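PDB 6ORH: glycoside hydrolase from Streptococcus pneumoniae serotype 4, which acts as an alpha-L-fucosidase of glycoside hydrolase family 29, removing fucose as part of the degradation of host carbohydrate antigens. Local coordinates for the interface of chains A and B. Coordinates in Å, arbitrary orientation; residue numbers count along the deposited sequence, not the author numbering. Chains: chain A/B, Glycoside hydrolase.

Contact 1: the interface of chains A and B. Residues chain A 392-393, 409-411, 434-435; chain B 237, 239, 242-243.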
ATOM      1  N   ALA A 392      -8.319   9.710  10.936  1.00 12.83           N
ATOM      2  CA  ALA A 392      -8.258   9.634   9.485  1.00 12.46           C
ATOM      3  C   ALA A 392      -6.858   9.892   8.937  1.00 14.62           C
ATOM      4  O   ALA A 392      -6.607   9.636   7.746  1.00 14.75           O
ATOM      5  CB  ALA A 392      -9.267  10.615   8.900  1.00 13.14           C
ATOM      6  N   ALA A 393      -5.938  10.443   9.764  1.00 13.26           N
ATOM      7  CA  ALA A 393      -4.564  10.620   9.301  1.00 12.75           C
ATOM      8  C   ALA A 393      -3.640  10.792  10.494  1.00 13.40           C
ATOM      9  O   ALA A 393      -3.987  11.496  11.443  1.00 13.32           O
ATOM     10  CB  ALA A 393      -4.424  11.836   8.403  1.00 13.92           C
ATOM     11  N   SER A 409       3.804   6.908   8.025  1.00 13.98           N
ATOM     12  CA  SER A 409       2.539   7.617   8.116  1.00 13.74           C
ATOM     13  C   SER A 409       1.423   6.672   7.700  1.00 14.26           C
ATOM     14  O   SER A 409       1.662   5.628   7.079  1.00 16.03           O
ATOM     15  CB  SER A 409       2.507   8.864   7.243  1.00 15.46           C
ATOM     16  OG  SER A 409       2.546   8.520   5.864  1.00 16.27           O
ATOM     17  N   GLY A 410       0.203   7.111   7.993  1.00 13.85           N
ATOM     18  CA  GLY A 410      -0.962   6.319   7.629  1.00 14.54           C
ATOM     19  C   GLY A 410      -2.230   7.153   7.610  1.00 13.93           C
ATOM     20  O   GLY A 410      -2.233   8.368   7.874  1.00 14.08           O
ATOM     21  N   HIS A 411      -3.324   6.479   7.257  1.00 12.58           N
ATOM     22  CA  HIS A 411      -4.637   7.083   7.348  1.00 12.13           C
ATOM     23  C   HIS A 411      -5.305   6.683   8.663  1.00 12.99           C
ATOM     24  O   HIS A 411      -5.264   7.441   9.644  1.00 12.94           O
ATOM     25  CB  HIS A 411      -5.494   6.650   6.137  1.00 11.98           C
ATOM     26  CG  HIS A 411      -5.018   7.165   4.826  1.00 11.50           C
ATOM     27  ND1 HIS A 411      -5.686   8.163   4.139  1.00 13.40           N
ATOM     28  CD2 HIS A 411      -3.977   6.804   4.055  1.00 12.51           C
ATOM     29  CE1 HIS A 411      -5.056   8.395   2.998  1.00 12.31           C
ATOM     30  NE2 HIS A 411      -4.007   7.583   2.927  1.00 13.14           N
ATOM     31  N   THR A 434      -3.312  14.075  12.737  1.00 14.60           N
ATOM     32  CA  THR A 434      -3.451  15.261  11.890  1.00 14.70           C
ATOM     33  C   THR A 434      -4.871  15.436  11.354  1.00 14.55           C
ATOM     34  O   THR A 434      -5.272  16.532  10.939  1.00 15.68           O
ATOM     35  CB  THR A 434      -2.392  15.306  10.780  1.00 16.10           C
ATOM     36  OG1 THR A 434      -2.612  14.215   9.862  1.00 15.71           O
ATOM     37  CG2 THR A 434      -0.985  15.266  11.337  1.00 16.46           C
ATOM     38  N   GLU A 435      -5.639  14.345  11.328  1.00 13.95           N
ATOM     39  CA  GLU A 435      -7.036  14.441  10.919  1.00 14.27           C
ATOM     40  C   GLU A 435      -7.871  13.406  11.674  1.00 13.55           C
ATOM     41  O   GLU A 435      -7.431  12.272  11.849  1.00 13.41           O
ATOM     42  CB  GLU A 435      -7.164  14.220   9.402  1.00 15.57           C
ATOM     43  CG  GLU A 435      -8.554  14.584   8.930  1.00 17.80           C
ATOM     44  CD  GLU A 435      -8.790  14.337   7.456  1.00 20.93           C
ATOM     45  OE1 GLU A 435      -7.976  14.841   6.657  1.00 24.67           O
ATOM     46  OE2 GLU A 435      -9.844  13.722   7.113  1.00 22.76           O
TER
ATOM     47  N   GLU B 237      -1.094  18.618   4.351  1.00 17.37           N
ATOM     48  CA  GLU B 237      -1.216  17.283   4.924  1.00 17.21           C
ATOM     49  C   GLU B 237      -0.369  16.295   4.121  1.00 15.19           C
ATOM     50  O   GLU B 237      -0.386  16.268   2.892  1.00 14.79           O
ATOM     51  CB  GLU B 237      -2.638  16.731   4.845  1.00 17.96           C
ATOM     52  CG  GLU B 237      -3.524  17.117   5.993  1.00 20.31           C
ATOM     53  CD  GLU B 237      -3.119  16.400   7.272  1.00 20.58           C
ATOM     54  OE1 GLU B 237      -2.304  17.043   7.998  1.00 17.32           O
ATOM     55  OE2 GLU B 237      -3.576  15.199   7.525  1.00 17.20           O
ATOM     56  N   ASN B 239      -0.897  13.143   3.611  1.00 14.22           N
ATOM     57  CA  ASN B 239      -1.697  12.280   2.738  1.00 14.30           C
ATOM     58  C   ASN B 239      -2.163  13.013   1.480  1.00 14.01           C
ATOM     59  O   ASN B 239      -2.370  12.383   0.441  1.00 13.96           O
ATOM     60  CB  ASN B 239      -2.901  11.687   3.483  1.00 14.37           C
ATOM     61  CG  ASN B 239      -2.471  10.642   4.492  1.00 15.86           C
ATOM     62  OD1 ASN B 239      -1.357  10.150   4.405  1.00 19.75           O
ATOM     63  ND2 ASN B 239      -3.353  10.256   5.396  1.00 15.47           N
ATOM     64  N   GLN B 242       0.700  12.847  -0.808  1.00 12.72           N
ATOM     65  CA  GLN B 242       0.980  11.477  -1.187  1.00 13.52           C
ATOM     66  C   GLN B 242      -0.030  10.942  -2.201  1.00 13.06           C
ATOM     67  O   GLN B 242       0.314  10.102  -3.031  1.00 12.55           O
ATOM     68  CB  GLN B 242       0.902  10.625   0.079  1.00 14.87           C
ATOM     69  CG  GLN B 242       1.137   9.132  -0.131  1.00 16.91           C
ATOM     70  CD  GLN B 242       1.261   8.487   1.227  1.00 16.91           C
ATOM     71  OE1 GLN B 242       2.303   8.587   1.895  1.00 18.14           O
ATOM     72  NE2 GLN B 242       0.183   7.861   1.688  1.00 17.26           N
ATOM     73  N   HIS B 243      -1.262  11.470  -2.168  1.00 12.43           N
ATOM     74  CA  HIS B 243      -2.317  10.965  -3.039  1.00 13.07           C
ATOM     75  C   HIS B 243      -2.773  12.013  -4.052  1.00 13.82           C
ATOM     76  O   HIS B 243      -3.509  11.663  -4.976  1.00 14.62           O
ATOM     77  CB  HIS B 243      -3.539  10.518  -2.225  1.00 12.99           C
ATOM     78  CG  HIS B 243      -3.235   9.360  -1.340  1.00 13.57           C
ATOM     79  ND1 HIS B 243      -3.220   8.045  -1.805  1.00 13.60           N
ATOM     80  CD2 HIS B 243      -2.970   9.311  -0.012  1.00 14.06           C
ATOM     81  CE1 HIS B 243      -2.930   7.228  -0.794  1.00 13.95           C
ATOM     82  NE2 HIS B 243      -2.781   7.996   0.310  1.00 13.12           N
TER
HETATM   83  O   HOH W   1      -0.077   7.745   4.724  1.00 18.50           O
HETATM   84  O   HOH W   2      -5.534  14.297   5.852  1.00 20.02           O
HETATM   85  O   HOH W   3       3.297   6.673   3.598  1.00 27.21           O
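A:His411 and B:His243 both hold CG anti to the carbonyl carbon (chi1 -67° and -65°), so the two imidazoles reach tip to tip. NE2 of A:His411 and NE2 of B:His243 are 2.9 Å apart and hydrogen bonded. One must donate and the other accept; the coordinates do not say which. The rings meet edge-to-face, with planes 58° apart, and CD2 of B:His243 lies at the edge of the A:His411 ring, in its plane. B:Asn239 also sets CG anti to the carbonyl carbon. This lays its amide over one face of A:His411, nearly parallel to the ring, with ND2 above the ring centre. ND2 of B:Asn239 also gives a weak hydrogen bond to the carbonyl O of A:Gly410 at 3.3 Å. B:Glu237 bends at chi2, and the side chains of B:Glu237 and A:Thr434 pass alongside, running in opposite directions. The A:Thr434 hydroxyl OG1 donates to OE2 of B:Glu237 at 2.7 Å, on the syn lone pair. A water also binds this OE2 and OE1 of A:Glu435. The two carboxylates are near each other, which may raise the proton affinity of one. The patch sets strand ends and loop residue A:His411 against helix 238-243 of chain B and B:Glu237, which precedes it. This two-fold interface may or may not form in solution. One water joins OG of A:Ser409 (3.0 Å) to OD1 of B:Asn239 (2.7 Å) and NE2 of B:Gln242.

Contact 2: the interface of chains A and B. Residues chain A 211, 213-216, 238; chain B 395, 406, 408-409.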
ATOM      1  N   TRP A 211     -16.889  -8.600   2.513  1.00 11.81           N
ATOM      2  CA  TRP A 211     -15.654  -8.964   1.858  1.00 12.94           C
ATOM      3  C   TRP A 211     -14.735  -7.747   1.751  1.00 13.61           C
ATOM      4  O   TRP A 211     -15.233  -6.647   1.540  1.00 13.49           O
ATOM      5  CB  TRP A 211     -16.043  -9.497   0.482  1.00 13.46           C
ATOM      6  CG  TRP A 211     -14.853 -10.089  -0.204  1.00 13.19           C
ATOM      7  CD1 TRP A 211     -13.820 -10.790   0.347  1.00 14.84           C
ATOM      8  CD2 TRP A 211     -14.589  -9.998  -1.608  1.00 15.47           C
ATOM      9  NE1 TRP A 211     -12.919 -11.146  -0.623  1.00 16.03           N
ATOM     10  CE2 TRP A 211     -13.368 -10.678  -1.830  1.00 14.24           C
ATOM     11  CE3 TRP A 211     -15.267  -9.429  -2.688  1.00 15.02           C
ATOM     12  CZ2 TRP A 211     -12.817 -10.816  -3.110  1.00 17.26           C
ATOM     13  CZ3 TRP A 211     -14.723  -9.570  -3.957  1.00 18.33           C
ATOM     14  CH2 TRP A 211     -13.510 -10.233  -4.151  1.00 17.59           C
ATOM     15  N   GLY A 213     -12.710  -7.309  -0.646  1.00 13.64           N
ATOM     16  CA  GLY A 213     -12.702  -6.976  -2.070  1.00 13.20           C
ATOM     17  C   GLY A 213     -11.555  -7.627  -2.843  1.00 14.61           C
ATOM     18  O   GLY A 213     -11.412  -7.409  -4.059  1.00 15.29           O
ATOM     19  N   ASN A 214     -10.767  -8.459  -2.150  1.00 13.01           N
ATOM     20  CA  ASN A 214      -9.740  -9.241  -2.829  1.00 13.01           C
ATOM     21  C   ASN A 214      -9.502 -10.527  -2.038  1.00 14.35           C
ATOM     22  O   ASN A 214      -9.944 -10.638  -0.908  1.00 14.32           O
ATOM     23  CB  ASN A 214      -8.428  -8.465  -3.016  1.00 12.78           C
ATOM     24  CG  ASN A 214      -7.762  -8.134  -1.701  1.00 14.10           C
ATOM     25  OD1 ASN A 214      -7.117  -8.985  -1.085  1.00 13.67           O
ATOM     26  ND2 ASN A 214      -7.912  -6.893  -1.245  1.00 14.91           N
ATOM     27  N   GLN A 215      -8.748 -11.460  -2.634  0.50 13.53           N
ATOM     28  CA  GLN A 215      -8.408 -12.700  -1.944  0.50 13.48           C
ATOM     29  C   GLN A 215      -6.896 -12.766  -1.736  0.50 14.39           C
ATOM     30  O   GLN A 215      -6.318 -13.865  -1.709  0.50 15.29           O
ATOM     31  CB  GLN A 215      -8.966 -13.894  -2.719  0.50 12.35           C
ATOM     32  CG  GLN A 215     -10.481 -13.815  -2.910  0.50 11.60           C
ATOM     33  CD  GLN A 215     -11.082 -14.960  -3.687  0.50 11.54           C
ATOM     34  OE1 GLN A 215     -10.383 -15.672  -4.406  0.50 12.44           O
ATOM     35  NE2 GLN A 215     -12.373 -15.170  -3.504  0.50  8.41           N
ATOM     36  N   ARG A 216      -6.267 -11.584  -1.592  0.50 14.95           N
ATOM     37  CA  ARG A 216      -4.826 -11.461  -1.412  0.50 16.53           C
ATOM     38  C   ARG A 216      -4.445 -11.216   0.047  0.50 16.98           C
ATOM     39  O   ARG A 216      -3.260 -11.193   0.390  0.50 17.82           O
ATOM     40  CB  ARG A 216      -4.275 -10.320  -2.275  0.50 17.74           C
ATOM     41  CG  ARG A 216      -4.252 -10.661  -3.756  0.50 19.49           C
ATOM     42  CD  ARG A 216      -3.975  -9.478  -4.655  0.50 21.65           C
ATOM     43  NE  ARG A 216      -5.060  -9.590  -5.617  0.50 24.68           N
ATOM     44  CZ  ARG A 216      -6.028  -8.703  -5.808  0.50 20.62           C
ATOM     45  NH1 ARG A 216      -6.033  -7.545  -5.166  0.50 24.01           N
ATOM     46  NH2 ARG A 216      -6.959  -8.968  -6.705  0.50 22.97           N
ATOM     47  N   LEU A 238     -14.949  -2.657  -5.642  1.00 12.80           N
ATOM     48  CA  LEU A 238     -13.866  -3.304  -4.906  1.00 12.75           C
ATOM     49  C   LEU A 238     -13.183  -2.304  -3.965  1.00 12.60           C
ATOM     50  O   LEU A 238     -12.867  -2.663  -2.823  1.00 12.94           O
ATOM     51  CB  LEU A 238     -12.843  -3.940  -5.854  1.00 13.17           C
ATOM     52  CG  LEU A 238     -13.380  -5.052  -6.756  1.00 13.75           C
ATOM     53  CD1 LEU A 238     -12.271  -5.531  -7.688  1.00 13.20           C
ATOM     54  CD2 LEU A 238     -13.956  -6.201  -5.933  1.00 13.73           C
TER
ATOM     55  N   HIS B 395      -9.702  -2.939 -12.148  1.00 16.04           N
ATOM     56  CA  HIS B 395      -9.124  -4.177 -11.671  1.00 14.95           C
ATOM     57  C   HIS B 395      -8.753  -5.029 -12.877  1.00 16.93           C
ATOM     58  O   HIS B 395      -9.109  -4.679 -13.999  1.00 17.08           O
ATOM     59  CB  HIS B 395     -10.057  -4.875 -10.672  1.00 16.98           C
ATOM     60  CG  HIS B 395     -11.384  -5.278 -11.219  1.00 17.97           C
ATOM     61  ND1 HIS B 395     -12.457  -4.404 -11.246  1.00 16.18           N
ATOM     62  CD2 HIS B 395     -11.823  -6.460 -11.728  1.00 18.70           C
ATOM     63  CE1 HIS B 395     -13.506  -5.025 -11.758  1.00 17.60           C
ATOM     64  NE2 HIS B 395     -13.142  -6.299 -12.064  1.00 17.95           N
ATOM     65  N   GLU B 406      -8.974 -13.022  -9.835  1.00 21.71           N
ATOM     66  CA  GLU B 406      -8.414 -11.682  -9.801  1.00 23.73           C
ATOM     67  C   GLU B 406      -6.899 -11.790  -9.922  1.00 23.25           C
ATOM     68  O   GLU B 406      -6.273 -12.766  -9.494  1.00 24.63           O
ATOM     69  CB  GLU B 406      -8.858 -10.960  -8.526  1.00 26.80           C
ATOM     70  CG  GLU B 406      -8.889 -11.940  -7.387  1.00 28.03           C
ATOM     71  CD  GLU B 406      -9.027 -11.387  -5.985  1.00 27.91           C
ATOM     72  OE1 GLU B 406     -10.198 -11.153  -5.555  1.00 29.56           O
ATOM     73  OE2 GLU B 406      -7.976 -11.298  -5.333  1.00 20.17           O
ATOM     74  N   GLY B 408      -5.290  -8.399  -9.767  1.00 15.93           N
ATOM     75  CA  GLY B 408      -5.053  -7.298  -8.839  1.00 15.36           C
ATOM     76  C   GLY B 408      -6.024  -6.159  -9.103  1.00 15.16           C
ATOM     77  O   GLY B 408      -6.809  -6.230 -10.041  1.00 16.48           O
ATOM     78  N   SER B 409      -5.923  -5.098  -8.295  1.00 14.33           N
ATOM     79  CA  SER B 409      -6.789  -3.942  -8.482  1.00 14.82           C
ATOM     80  C   SER B 409      -6.020  -2.699  -8.085  1.00 14.40           C
ATOM     81  O   SER B 409      -5.012  -2.781  -7.386  1.00 18.01           O
ATOM     82  CB  SER B 409      -8.082  -4.011  -7.658  1.00 15.29           C
ATOM     83  OG  SER B 409      -7.772  -3.934  -6.256  1.00 16.95           O
TER
HETATM   84  O   HOH W   4     -11.344  -8.969  -6.415  1.00 23.98           O
HETATM   85  O   HOH W   5      -9.369  -5.445  -4.904  1.00 26.64           O
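The carboxylate of B:Glu406 is the hub of this patch of the two-fold interface. OE2 of B:Glu406 accepts a nearly straight hydrogen bond from the backbone N of A:Gln215 at 2.8 Å, on the syn lone pair. A:Gln215 is an engineered residue, but its main chain makes this bond. OE2 of B:Glu406 also forms a salt bridge with NH2 of A:Arg216 at 2.9 Å. The N-H points away, so the attraction is ionic, with the planes of the two groups 46° apart. The other oxygen, OE1 of B:Glu406, lies at the edge of the A:Trp211 indole, in its plane, 3.6 Å from CZ2 of A:Trp211. A water links OE1 to the carbonyl O of A:Gly213, and another links that O to OG of B:Ser409. Beside this polar centre, CD1 of A:Leu238 sits over one face of the B:His395 ring, 3.6 Å from CG of B:His395.

Further out, the guanidinium of A:Arg216 is sandwiched. CA of B:Gly408 lies over one face and CB of A:Asn214 over the other. A bend at chi3 (-130°) helps bring NH2 to the carboxylate. CG of B:Glu406 lies between its backbone N and carbonyl carbon (chi1 37°), and the chain then runs extended toward chain A. The receiving loop is braced from within: OD1 of A:Asn214 accepts the backbone N of A:Arg216 at 2.8 Å, in the carbonyl plane, on a lone pair.

Contact 1 and contact 2 lie about 23 Å apart, measured between the centres of their C-alpha atoms. They share some elements, with the chains exchanged. Helix 238-243 takes part from chain B in contact 1 and from chain A in contact 2. Strands 391-400 and 403-410 come from chain A in the first and from chain B in the second. Ser409 serves in both. Strand 428-436 belongs to contact 1, strand 209-211 and loop 213-216 to contact 2. Each contact has a symmetry twin, so the catalytic region of each copy meets the C-terminal beta region of the other. This dimer may or may not exist in solution.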